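Local coordinates for 1-deoxy-D-xylulose 5-phosphate reductoisomerase (Moraxella catarrhalis, PDB 4ZQG), which catalyses the NAD(P)H-dependent rearrangement and reduction of 1-deoxy-D-xylulose 5-phosphate to 2-C-methyl-D-erythritol 4-phosphate in the MEP pathway, and is inhibited by fosmidomycin, at residues Y180-L185 and S262-V267. Residues are numbered along the deposited sequence; the frame is centred on the assembly and turned at random.
Sequences YGIKKL and SLVEYV
A classic beta bulge, with Lys-183 and Lys-184 both facing Glu-265, interrupts the antiparallel pairing of strands 182-189 and 260-266. Glu-265 O takes two backbone N-H groups, Lys-183 N at 2.8 Å in the carbonyl plane and Lys-184 N in a weak, longer bond; Glu-265 N returns a bond to Lys-184 O (3.0 Å). Just beyond the paired strands, where 182-189 begins and 260-266 ends, Val-267 N hydrogen-bonds to Gly-181 O (2.9 Å), and the same oxygen receives a CA-H...O contact from Tyr-266.

The bulge brings both lysines alongside one carboxylate. Lys-183, extended beyond CG, lays CD beside Glu-265 OE2, and its NZ makes a long salt bridge to that atom (3.9 Å). Lys-184 starts with CG between its backbone N and carbonyl carbon (chi1 65°), a placement that sets CG against Glu-265 OE1; the chain then bends, and NZ forms a salt bridge to Glu-265 OE1 (3.5 Å). The main polar partner of OE1 is Trp-186 NE1, which hydrogen-bonds to it; a water further links it to Lys-184 NZ, weakly on the lysine side.

Away from the carboxylate the contacts are mostly apolar. Ile-182 CD1 meets Tyr-266 CE1 obliquely at 3.3 Å, while Tyr-180 O lies at the ring's edge, in its plane. Leu-185 CD2 rests on Val-264 CG2 (3.8 Å).

Leu-185 and Val-264 pack on Ile-160 of helix 155-162, and Tyr-266 OH bonds Cys-163 O. Arg-293 of the second subunit makes a cation-pi contact with Tyr-266. The pair forms the centre of a four-stranded mixed sheet, flanked by strands 250-254 and 271-275.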
loop_
_atom_site.group_PDB
_atom_site.type_symbol
_atom_site.label_atom_id
_atom_site.label_comp_id
_atom_site.label_asym_id
_atom_site.label_seq_id
_atom_site.Cartn_x
_atom_site.Cartn_y
_atom_site.Cartn_z
ATOM N N TYR A 180 -7.241 4.117 14.398
ATOM C CA TYR A 180 -6.573 3.518 13.270
ATOM C C TYR A 180 -7.070 4.097 11.979
ATOM O O TYR A 180 -6.424 3.943 10.954
ATOM C CB TYR A 180 -6.760 1.991 13.252
ATOM C CG TYR A 180 -6.071 1.347 14.424
ATOM C CD1 TYR A 180 -4.694 1.285 14.467
ATOM C CD2 TYR A 180 -6.799 0.852 15.505
ATOM C CE1 TYR A 180 -4.037 0.755 15.551
ATOM C CE2 TYR A 180 -6.153 0.319 16.605
ATOM C CZ TYR A 180 -4.766 0.272 16.613
ATOM O OH TYR A 180 -4.081 -0.263 17.668
ATOM N N GLY A 181 -8.240 4.711 12.015
ATOM C CA GLY A 181 -8.712 5.470 10.899
ATOM C C GLY A 181 -9.081 4.698 9.664
ATOM O O GLY A 181 -9.041 5.274 8.577
ATOM N N ILE A 182 -9.505 3.436 9.795
ATOM C CA ILE A 182 -9.943 2.687 8.600
ATOM C C ILE A 182 -11.312 3.177 8.177
ATOM O O ILE A 182 -12.216 3.210 9.000
ATOM C CB ILE A 182 -10.113 1.160 8.800
ATOM C CG1 ILE A 182 -8.948 0.499 9.560
ATOM C CG2 ILE A 182 -10.271 0.498 7.459
ATOM C CD1 ILE A 182 -7.600 1.021 9.215
ATOM N N LYS A 183 -11.479 3.536 6.908
ATOM C CA LYS A 183 -12.749 4.042 6.446
ATOM C C LYS A 183 -13.495 2.966 5.804
ATOM O O LYS A 183 -14.619 2.666 6.204
ATOM C CB LYS A 183 -12.592 5.189 5.441
ATOM C CG LYS A 183 -13.811 6.108 5.396
ATOM C CD LYS A 183 -13.814 6.962 4.170
ATOM C CE LYS A 183 -14.874 8.041 4.276
ATOM N NZ LYS A 183 -14.727 8.936 3.100
ATOM N N LYS A 184 -12.879 2.363 4.794
ATOM C CA LYS A 184 -13.502 1.263 4.092
ATOM C C LYS A 184 -12.495 0.429 3.328
ATOM O O LYS A 184 -11.350 0.845 3.163
ATOM C CB LYS A 184 -14.582 1.807 3.177
ATOM C CG LYS A 184 -14.119 2.685 2.043
ATOM C CD LYS A 184 -15.263 2.845 1.039
ATOM C CE LYS A 184 -16.315 3.859 1.531
ATOM N NZ LYS A 184 -16.126 5.127 0.797
ATOM N N LEU A 185 -12.916 -0.764 2.889
ATOM C CA LEU A 185 -12.030 -1.684 2.141
ATOM C C LEU A 185 -12.492 -1.718 0.710
ATOM O O LEU A 185 -13.681 -1.687 0.462
ATOM C CB LEU A 185 -12.071 -3.081 2.735
ATOM C CG LEU A 185 -11.812 -3.198 4.234
ATOM C CD1 LEU A 185 -11.817 -4.646 4.664
ATOM C CD2 LEU A 185 -10.487 -2.568 4.620
ATOM N N SER A 262 -6.185 -4.863 -4.248
ATOM C CA SER A 262 -7.234 -4.335 -3.376
ATOM C C SER A 262 -6.641 -3.155 -2.660
ATOM O O SER A 262 -5.428 -2.923 -2.774
ATOM C CB SER A 262 -7.796 -5.371 -2.386
ATOM O OG SER A 262 -8.868 -6.048 -3.001
ATOM N N LEU A 263 -7.505 -2.389 -1.980
ATOM C CA LEU A 263 -7.060 -1.216 -1.251
ATOM C C LEU A 263 -7.736 -1.075 0.105
ATOM O O LEU A 263 -8.814 -1.636 0.356
ATOM C CB LEU A 263 -7.248 0.058 -2.087
ATOM C CG LEU A 263 -6.950 -0.032 -3.588
ATOM C CD1 LEU A 263 -8.184 -0.432 -4.353
ATOM C CD2 LEU A 263 -6.465 1.291 -4.128
ATOM N N VAL A 264 -7.062 -0.353 0.986
ATOM C CA VAL A 264 -7.618 0.081 2.220
ATOM C C VAL A 264 -7.591 1.593 2.264
ATOM O O VAL A 264 -6.537 2.201 2.244
ATOM C CB VAL A 264 -6.811 -0.449 3.378
ATOM C CG1 VAL A 264 -7.343 0.104 4.668
ATOM C CG2 VAL A 264 -6.900 -1.967 3.383
ATOM N N GLU A 265 -8.783 2.181 2.327
ATOM C CA GLU A 265 -8.980 3.616 2.433
ATOM C C GLU A 265 -9.021 4.078 3.867
ATOM O O GLU A 265 -9.812 3.580 4.628
ATOM C CB GLU A 265 -10.301 3.975 1.787
ATOM C CG GLU A 265 -10.660 5.433 1.939
ATOM C CD GLU A 265 -11.839 5.844 1.116
ATOM O OE1 GLU A 265 -12.594 4.974 0.595
ATOM O OE2 GLU A 265 -12.017 7.080 1.035
ATOM N N TYR A 266 -8.156 5.040 4.199
ATOM C CA TYR A 266 -8.075 5.685 5.511
ATOM C C TYR A 266 -8.735 7.089 5.546
ATOM O O TYR A 266 -8.997 7.713 4.519
ATOM C CB TYR A 266 -6.613 5.798 5.940
ATOM C CG TYR A 266 -5.949 4.457 6.214
ATOM C CD1 TYR A 266 -5.800 3.989 7.515
ATOM C CD2 TYR A 266 -5.473 3.668 5.183
ATOM C CE1 TYR A 266 -5.195 2.797 7.779
ATOM C CE2 TYR A 266 -4.875 2.460 5.436
ATOM C CZ TYR A 266 -4.741 2.010 6.732
ATOM O OH TYR A 266 -4.149 0.779 7.001
ATOM N N VAL A 267 -8.980 7.578 6.759
ATOM C CA VAL A 267 -9.755 8.795 6.964
ATOM C C VAL A 267 -9.074 10.061 6.516
ATOM O O VAL A 267 -9.762 11.017 6.194
ATOM C CB VAL A 267 -10.210 8.964 8.430
ATOM C CG1 VAL A 267 -11.269 7.916 8.751
ATOM C CG2 VAL A 267 -9.040 8.842 9.387
HETATM O O HOH W 1 -14.432 6.573 -1.486
#